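Local structure of NH(3)-dependent NAD(+) synthetase (Francisella tularensis subsp. holarctica LVS, 3FIU) at residues A[167-171]-A[172-176]. The protein belongs to the NAD synthase family of the HUP clan and is built around a four-stranded parallel beta-sheet flanked by helices. Sequence-based numbering, arbitrary orientation.
Sequences VNLKK and SQVFE. With POP (pyrophosphate 2-), chain H.
Two donors converge on Gln-173 OE1. The backbone N of Lys-170 reaches it at 3.1 Å, with an N-H...O angle of 162°. This donor lies 22° out of the plane of the Gln-173 side-chain carbonyl. A water donates to the same OE1 at 2.6 Å and also to Asn-168 O, so the amide is tied to the incoming loop directly and through solvent. The Gln-173 amide thus reaches back along the start of the helix. There CE of Lys-170 lies 3.5 Å from NE2 of Gln-173, while NZ of Lys-170 goes to a salt bridge with Asp-218. On the backbone, Val-174 N and Phe-175 N bond to the carbonyls of Lys-170 and Lys-171, the first i to i+4 hydrogen bonds of helix 171-180. Apolar contact joins loop to helix where CB of Leu-169 meets CG2 of Val-174 at 3.9 Å. Lys-171 runs the other way: with CG anti to its backbone N (chi1 -169°), the chain passes Phe-175, CG lying 3.8 Å from CE1 of that ring. Its NZ then gives a 2.7 Å hydrogen bond to O5 of pyrophosphate and a weak one to O4, and also forms a salt bridge with Asp-41, a ligand of a magnesium ion. Asp-214 accepts from the backbone N of both Lys-171 and Ser-172, the first N-H groups of the helix. The Gln-173 side chain, at N3, takes the N-H of the N-cap residue Lys-170, one half of a capping box, at a helix start that presents Lys-171 to the pyrophosphate pocket.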
ATOM      1  N   VAL A 167       5.788  -2.182 -16.574  1.00 21.00           N
ATOM      2  CA  VAL A 167       4.943  -3.330 -16.214  1.00 21.50           C
ATOM      3  C   VAL A 167       4.488  -4.161 -17.441  1.00 23.37           C
ATOM      4  O   VAL A 167       4.099  -5.305 -17.290  1.00 25.46           O
ATOM      5  CB  VAL A 167       3.754  -2.861 -15.309  1.00 23.15           C
ATOM      6  CG1 VAL A 167       2.673  -2.156 -16.150  1.00 23.69           C
ATOM      7  CG2 VAL A 167       3.193  -4.021 -14.435  1.00 24.04           C
ATOM      8  N   ASN A 168       4.552  -3.597 -18.641  1.00 24.21           N
ATOM      9  CA  ASN A 168       4.288  -4.365 -19.872  1.00 25.90           C
ATOM     10  C   ASN A 168       5.535  -5.046 -20.462  1.00 26.19           C
ATOM     11  O   ASN A 168       5.426  -5.785 -21.438  1.00 26.83           O
ATOM     12  CB  ASN A 168       3.626  -3.501 -20.947  1.00 25.06           C
ATOM     13  CG  ASN A 168       2.284  -2.982 -20.532  1.00 28.23           C
ATOM     14  OD1 ASN A 168       1.612  -3.562 -19.688  1.00 30.57           O
ATOM     15  ND2 ASN A 168       1.893  -1.868 -21.114  1.00 30.91           N
ATOM     16  N   LEU A 169       6.703  -4.844 -19.846  1.00 25.39           N
ATOM     17  CA  LEU A 169       7.969  -5.366 -20.398  1.00 24.64           C
ATOM     18  C   LEU A 169       8.438  -6.715 -19.848  1.00 23.27           C
ATOM     19  O   LEU A 169       8.429  -6.954 -18.632  1.00 24.77           O
ATOM     20  CB  LEU A 169       9.093  -4.338 -20.169  1.00 23.86           C
ATOM     21  CG  LEU A 169       8.972  -2.940 -20.778  1.00 26.21           C
ATOM     22  CD1 LEU A 169      10.130  -2.047 -20.327  1.00 28.72           C
ATOM     23  CD2 LEU A 169       8.906  -2.980 -22.294  1.00 31.26           C
ATOM     24  N   LYS A 170       8.885  -7.582 -20.756  1.00 22.13           N
ATOM     25  CA  LYS A 170       9.555  -8.830 -20.393  1.00 22.72           C
ATOM     26  C   LYS A 170      10.923  -8.473 -19.827  1.00 20.62           C
ATOM     27  O   LYS A 170      11.465  -7.402 -20.130  1.00 20.57           O
ATOM     28  CB  LYS A 170       9.785  -9.691 -21.639  1.00 24.79           C
ATOM     29  CG  LYS A 170       8.526 -10.366 -22.191  1.00 28.89           C
ATOM     30  CD  LYS A 170       8.864 -11.118 -23.496  1.00 37.29           C
ATOM     31  CE  LYS A 170       8.954 -10.166 -24.680  1.00 41.16           C
ATOM     32  NZ  LYS A 170       9.661 -10.781 -25.859  1.00 42.85           N
ATOM     33  N   LYS A 171      11.491  -9.372 -19.045  1.00 20.70           N
ATOM     34  CA  LYS A 171      12.777  -9.076 -18.398  1.00 20.56           C
ATOM     35  C   LYS A 171      13.877  -8.803 -19.446  1.00 22.62           C
ATOM     36  O   LYS A 171      14.678  -7.881 -19.307  1.00 21.30           O
ATOM     37  CB  LYS A 171      13.163 -10.220 -17.456  1.00 18.68           C
ATOM     38  CG  LYS A 171      14.347  -9.897 -16.528  1.00 21.86           C
ATOM     39  CD  LYS A 171      13.911  -8.879 -15.461  1.00 18.08           C
ATOM     40  CE  LYS A 171      15.063  -8.603 -14.476  1.00 23.99           C
ATOM     41  NZ  LYS A 171      14.579  -7.713 -13.318  1.00 21.66           N
ATOM     42  N   SER A 172      13.886  -9.590 -20.527  1.00 24.52           N
ATOM     43  CA  SER A 172      14.845  -9.379 -21.601  1.00 23.20           C
ATOM     44  C   SER A 172      14.706  -7.994 -22.229  1.00 24.43           C
ATOM     45  O   SER A 172      15.713  -7.389 -22.639  1.00 24.18           O
ATOM     46  CB  SER A 172      14.709 -10.473 -22.671  1.00 24.85           C
ATOM     47  OG  SER A 172      13.475 -10.321 -23.353  1.00 28.54           O
ATOM     48  N   GLN A 173      13.479  -7.476 -22.300  1.00 23.20           N
ATOM     49  CA  GLN A 173      13.267  -6.140 -22.825  1.00 21.75           C
ATOM     50  C   GLN A 173      13.736  -5.061 -21.854  1.00 22.24           C
ATOM     51  O   GLN A 173      14.231  -4.017 -22.280  1.00 21.90           O
ATOM     52  CB  GLN A 173      11.805  -5.907 -23.203  1.00 21.97           C
ATOM     53  CG  GLN A 173      11.390  -6.718 -24.426  1.00 25.05           C
ATOM     54  CD  GLN A 173       9.895  -6.755 -24.638  1.00 30.09           C
ATOM     55  OE1 GLN A 173       9.099  -6.679 -23.681  1.00 24.00           O
ATOM     56  NE2 GLN A 173       9.491  -6.912 -25.901  1.00 30.69           N
ATOM     57  N   VAL A 174      13.579  -5.321 -20.556  1.00 20.78           N
ATOM     58  CA  VAL A 174      14.167  -4.425 -19.545  1.00 20.87           C
ATOM     59  C   VAL A 174      15.704  -4.355 -19.733  1.00 20.64           C
ATOM     60  O   VAL A 174      16.285  -3.258 -19.747  1.00 19.54           O
ATOM     61  CB  VAL A 174      13.778  -4.842 -18.116  1.00 21.57           C
ATOM     62  CG1 VAL A 174      14.506  -3.963 -17.054  1.00 21.55           C
ATOM     63  CG2 VAL A 174      12.224  -4.768 -17.942  1.00 21.77           C
ATOM     64  N   PHE A 175      16.345  -5.510 -19.884  1.00 19.02           N
ATOM     65  CA  PHE A 175      17.792  -5.536 -20.105  1.00 19.93           C
ATOM     66  C   PHE A 175      18.199  -4.816 -21.400  1.00 21.04           C
ATOM     67  O   PHE A 175      19.209  -4.111 -21.433  1.00 21.05           O
ATOM     68  CB  PHE A 175      18.323  -6.959 -20.082  1.00 20.64           C
ATOM     69  CG  PHE A 175      18.569  -7.498 -18.701  1.00 20.63           C
ATOM     70  CD1 PHE A 175      17.844  -8.578 -18.228  1.00 21.55           C
ATOM     71  CD2 PHE A 175      19.563  -6.957 -17.895  1.00 23.28           C
ATOM     72  CE1 PHE A 175      18.077  -9.121 -16.954  1.00 23.14           C
ATOM     73  CE2 PHE A 175      19.796  -7.486 -16.606  1.00 22.08           C
ATOM     74  CZ  PHE A 175      19.050  -8.561 -16.141  1.00 20.57           C
ATOM     75  N   GLU A 176      17.415  -4.997 -22.465  1.00 22.02           N
ATOM     76  CA  GLU A 176      17.664  -4.289 -23.719  1.00 22.79           C
ATOM     77  C   GLU A 176      17.621  -2.775 -23.531  1.00 21.87           C
ATOM     78  O   GLU A 176      18.444  -2.048 -24.089  1.00 21.06           O
ATOM     79  CB  GLU A 176      16.654  -4.692 -24.802  1.00 23.49           C
ATOM     80  CG  GLU A 176      16.860  -6.058 -25.368  1.00 28.42           C
ATOM     81  CD  GLU A 176      15.922  -6.325 -26.534  1.00 38.08           C
ATOM     82  OE1 GLU A 176      15.869  -5.469 -27.456  1.00 40.12           O
ATOM     83  OE2 GLU A 176      15.249  -7.382 -26.523  1.00 41.98           O
TER
HETATM   84  P1  POP H4001      15.578  -4.253  -9.166  1.00 19.14           P
HETATM   85  O1  POP H4001      16.029  -2.901  -9.662  1.00 19.01           O
HETATM   86  O2  POP H4001      14.079  -4.355  -9.143  1.00 17.12           O
HETATM   87  O3  POP H4001      16.121  -4.625  -7.795  1.00 19.86           O
HETATM   88  O   POP H4001      16.071  -5.357 -10.249  1.00 17.79           O
HETATM   89  P2  POP H4001      15.827  -6.939 -10.057  1.00 19.41           P
HETATM   90  O4  POP H4001      14.333  -7.221 -10.039  1.00 18.45           O
HETATM   91  O5  POP H4001      16.444  -7.483 -11.314  1.00 17.35           O
HETATM   92  O6  POP H4001      16.522  -7.502  -8.842  1.00 18.56           O
HETATM   93  O   HOH W   1       6.500  -6.889 -23.359  1.00 40.36           O